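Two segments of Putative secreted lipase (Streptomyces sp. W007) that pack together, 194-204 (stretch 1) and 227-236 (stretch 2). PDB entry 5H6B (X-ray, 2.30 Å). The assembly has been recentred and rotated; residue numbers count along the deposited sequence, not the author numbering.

Stretch 1, residues 194-204: VIATKYDQVVT
Stretch 2 227-236: VDLSEHVAIG

The most unusual feature of this contact is that the Gln201 side-chain amide bonds both the carboxylate of Glu231, the N-cap residue, and the backbone NH of His232. Glu231 sits at the N-cap position, chi1 and chi2 both p. Its OE1 accepts from Ala234 N at 2.8 Å and its OE2 from Val233 N at 2.9 Å. Gln201 NE2 donates to the same Glu231 OE2 at 2.8 Å, nearly straight at 172°. Gln201 OE1 in turn accepts from His232 N at 3.1 Å. One amide therefore serves both a carboxylate and a backbone NH at the start of the helix. Glutamine suits the place because its amide carries a donor and an acceptor side by side. Its CA-to-CB bond points sideways, and chi1 p, chi2 m and chi3 34° bring the end nearer.

Stretch 1 begins as the end of a strand, 194-196, with extended phi/psi such as -118/119 at Ile195. A type I turn follows from Thr197 to Asp200, with Lys198 at -74/-16 and Tyr199 at -91/17. Asp200 N donates to Thr197 O at 3.1 Å across it. Asp200 then returns to -62/120. Stretch 2 is loop up to Glu231 at -98/-163, then a weakly bonded helix from about 232. Ile235 N donates to Glu231 O at 3.2 Å. The backbones come nearest at Asp200 and Glu231, with their CA atoms 4.8 Å apart. The two stretches together bury 560 Å².

His232 has the largest covered area in the contact. It points toward stretch 1, with chi1 t and chi2 81°. Its ND1 donates to Asp200 OD2 at 2.9 Å and 172°, with the oxygen near the ring plane. Val202 CB lies over one face of the His232 ring, 3.8 Å from its centroid, in a CH-pi contact. Val203 CG2 approaches His232 CE1 at 3.6 Å. The ring thus combines a polar edge with an apolar face, and NE2 is bonded elsewhere in the structure. Asp200, chi1 t, is also held within its own stretch: OD1 accepts from Val202 N and Val203 N, both at 2.9 Å. The carboxylate thus bonds the local backbone while it meets the imidazole.

Thr197, chi1 t, is buried and points toward stretch 2. Its OG1 donates to Ser230 O at 2.6 Å, a short bond, and accepts from Tyr199 N at 3.2 Å. The hydroxyl ties the turn to the loop before the helix. Ser230 N is itself held by Asp228 OD1 at 3.1 Å.

Ile235, chi1 and chi2 both t, is buried and points toward stretch 1. Its CD1 lies 3.9 Å from Thr197 CB and 4.2 Å from Ile195 CG2. Its extended apolar chain fits against the strand end.

Tyr199 and Leu229 are both exposed; Tyr199, chi1 m and chi2 -74°, packs CE2 against Leu229 CD2 at 3.4 Å. Leu229 is m, t.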

# COMPACT_ATOMS: atom_id res chain seq x y z
N VAL A 194 10.02 0.39 -0.02
CA VAL A 194 9.43 -0.91 -0.26
C VAL A 194 9.92 -1.84 0.85
O VAL A 194 11.12 -1.90 1.13
CB VAL A 194 9.80 -1.50 -1.63
CG1 VAL A 194 9.21 -2.89 -1.80
CG2 VAL A 194 9.33 -0.60 -2.75
N ILE A 195 8.98 -2.52 1.49
CA ILE A 195 9.28 -3.50 2.51
C ILE A 195 8.72 -4.81 1.96
O ILE A 195 7.52 -4.93 1.71
CB ILE A 195 8.63 -3.14 3.86
CG1 ILE A 195 9.03 -1.73 4.29
CG2 ILE A 195 9.02 -4.17 4.91
CD1 ILE A 195 8.10 -1.12 5.31
N ALA A 196 9.63 -5.77 1.77
CA ALA A 196 9.33 -7.06 1.21
C ALA A 196 9.80 -8.14 2.15
O ALA A 196 10.68 -7.92 3.00
CB ALA A 196 10.02 -7.21 -0.14
N THR A 197 9.21 -9.33 1.98
CA THR A 197 9.59 -10.52 2.74
C THR A 197 10.01 -11.63 1.75
O THR A 197 9.36 -11.86 0.71
CB THR A 197 8.46 -11.04 3.66
OG1 THR A 197 8.82 -12.31 4.20
CG2 THR A 197 7.11 -11.18 2.93
N LYS A 198 11.07 -12.33 2.12
CA LYS A 198 11.64 -13.36 1.27
C LYS A 198 10.75 -14.59 1.27
O LYS A 198 10.91 -15.43 0.43
CB LYS A 198 13.05 -13.72 1.74
CG LYS A 198 13.08 -14.74 2.87
CD LYS A 198 14.39 -14.73 3.62
CE LYS A 198 15.54 -15.19 2.77
NZ LYS A 198 16.79 -15.05 3.57
N TYR A 199 9.83 -14.69 2.24
CA TYR A 199 8.86 -15.79 2.26
C TYR A 199 7.56 -15.44 1.53
O TYR A 199 6.55 -16.13 1.71
CB TYR A 199 8.59 -16.20 3.71
CG TYR A 199 9.87 -16.52 4.44
CD1 TYR A 199 10.57 -17.70 4.18
CD2 TYR A 199 10.40 -15.62 5.36
CE1 TYR A 199 11.76 -17.99 4.84
CE2 TYR A 199 11.58 -15.90 6.03
CZ TYR A 199 12.26 -17.07 5.76
OH TYR A 199 13.44 -17.31 6.45
N ASP A 200 7.57 -14.39 0.70
CA ASP A 200 6.41 -14.04 -0.10
C ASP A 200 6.06 -15.17 -1.07
O ASP A 200 6.85 -15.53 -1.91
CB ASP A 200 6.63 -12.73 -0.85
CG ASP A 200 5.32 -12.04 -1.23
OD1 ASP A 200 4.46 -12.71 -1.86
OD2 ASP A 200 5.15 -10.82 -0.92
N GLN A 201 4.84 -15.70 -0.93
CA GLN A 201 4.33 -16.79 -1.78
C GLN A 201 3.44 -16.32 -2.95
O GLN A 201 3.11 -17.12 -3.82
CB GLN A 201 3.59 -17.81 -0.90
CG GLN A 201 2.14 -17.47 -0.48
CD GLN A 201 2.02 -16.45 0.66
OE1 GLN A 201 2.83 -15.52 0.79
NE2 GLN A 201 0.97 -16.60 1.48
N VAL A 202 3.03 -15.05 -2.93
CA VAL A 202 2.05 -14.47 -3.87
C VAL A 202 2.71 -13.72 -5.02
O VAL A 202 2.19 -13.71 -6.13
CB VAL A 202 1.12 -13.46 -3.13
CG1 VAL A 202 0.21 -12.68 -4.11
CG2 VAL A 202 0.29 -14.16 -2.07
N VAL A 203 3.82 -13.04 -4.72
CA VAL A 203 4.48 -12.10 -5.64
C VAL A 203 5.94 -12.51 -5.67
O VAL A 203 6.73 -12.08 -4.82
CB VAL A 203 4.39 -10.65 -5.14
CG1 VAL A 203 5.08 -9.71 -6.12
CG2 VAL A 203 2.94 -10.24 -4.91
N THR A 204 6.26 -13.38 -6.62
CA THR A 204 7.59 -13.94 -6.75
C THR A 204 8.15 -13.72 -8.17
O THR A 204 7.37 -13.56 -9.12
CB THR A 204 7.61 -15.45 -6.44
OG1 THR A 204 6.71 -16.13 -7.31
CG2 THR A 204 7.21 -15.71 -4.99
N VAL A 227 14.36 -13.81 12.15
CA VAL A 227 13.35 -14.81 12.52
C VAL A 227 11.90 -14.35 12.29
O VAL A 227 10.96 -15.05 12.67
CB VAL A 227 13.55 -15.32 13.98
CG1 VAL A 227 14.82 -16.19 14.09
CG2 VAL A 227 13.59 -14.17 14.99
N ASP A 228 11.70 -13.19 11.67
CA ASP A 228 10.37 -12.78 11.19
C ASP A 228 10.12 -13.46 9.85
O ASP A 228 10.65 -13.06 8.80
CB ASP A 228 10.27 -11.25 11.07
CG ASP A 228 8.87 -10.77 10.69
OD1 ASP A 228 8.01 -11.61 10.36
OD2 ASP A 228 8.62 -9.54 10.72
N LEU A 229 9.30 -14.51 9.88
CA LEU A 229 8.98 -15.28 8.70
C LEU A 229 7.61 -14.92 8.09
O LEU A 229 7.03 -15.75 7.39
CB LEU A 229 9.03 -16.77 9.04
CG LEU A 229 10.20 -17.26 9.91
CD1 LEU A 229 10.09 -18.76 10.14
CD2 LEU A 229 11.56 -16.91 9.30
N SER A 230 7.09 -13.71 8.33
CA SER A 230 5.83 -13.27 7.70
C SER A 230 5.81 -13.54 6.22
O SER A 230 6.80 -13.31 5.53
CB SER A 230 5.58 -11.76 7.90
OG SER A 230 5.14 -11.50 9.21
N GLU A 231 4.68 -14.01 5.73
CA GLU A 231 4.43 -14.15 4.30
C GLU A 231 3.62 -12.93 3.81
O GLU A 231 3.57 -11.90 4.49
CB GLU A 231 3.80 -15.53 3.98
CG GLU A 231 2.56 -15.94 4.78
CD GLU A 231 1.43 -14.93 4.69
OE1 GLU A 231 1.22 -14.18 5.69
OE2 GLU A 231 0.77 -14.85 3.63
N HIS A 232 3.00 -13.04 2.64
CA HIS A 232 2.45 -11.90 1.94
C HIS A 232 1.33 -11.18 2.71
O HIS A 232 1.30 -9.94 2.75
CB HIS A 232 1.95 -12.35 0.57
CG HIS A 232 1.46 -11.24 -0.29
ND1 HIS A 232 2.30 -10.43 -1.03
CD2 HIS A 232 0.20 -10.81 -0.55
CE1 HIS A 232 1.58 -9.54 -1.68
NE2 HIS A 232 0.30 -9.76 -1.42
N VAL A 233 0.44 -11.94 3.33
CA VAL A 233 -0.70 -11.34 3.99
C VAL A 233 -0.31 -10.74 5.34
O VAL A 233 -0.64 -9.60 5.62
CB VAL A 233 -1.89 -12.33 4.09
CG1 VAL A 233 -3.05 -11.74 4.90
CG2 VAL A 233 -2.37 -12.67 2.67
N ALA A 234 0.42 -11.52 6.12
CA ALA A 234 0.83 -11.14 7.46
C ALA A 234 1.61 -9.84 7.49
O ALA A 234 1.35 -8.99 8.34
CB ALA A 234 1.65 -12.26 8.10
N ILE A 235 2.55 -9.69 6.56
CA ILE A 235 3.44 -8.52 6.54
C ILE A 235 2.67 -7.19 6.45
O ILE A 235 3.07 -6.22 7.07
CB ILE A 235 4.54 -8.63 5.44
CG1 ILE A 235 5.65 -7.58 5.64
CG2 ILE A 235 3.96 -8.51 4.04
CD1 ILE A 235 6.75 -7.68 4.60
N GLY A 236 1.57 -7.16 5.71
CA GLY A 236 0.77 -5.93 5.60
C GLY A 236 -0.43 -5.78 6.52
O GLY A 236 -1.12 -4.76 6.46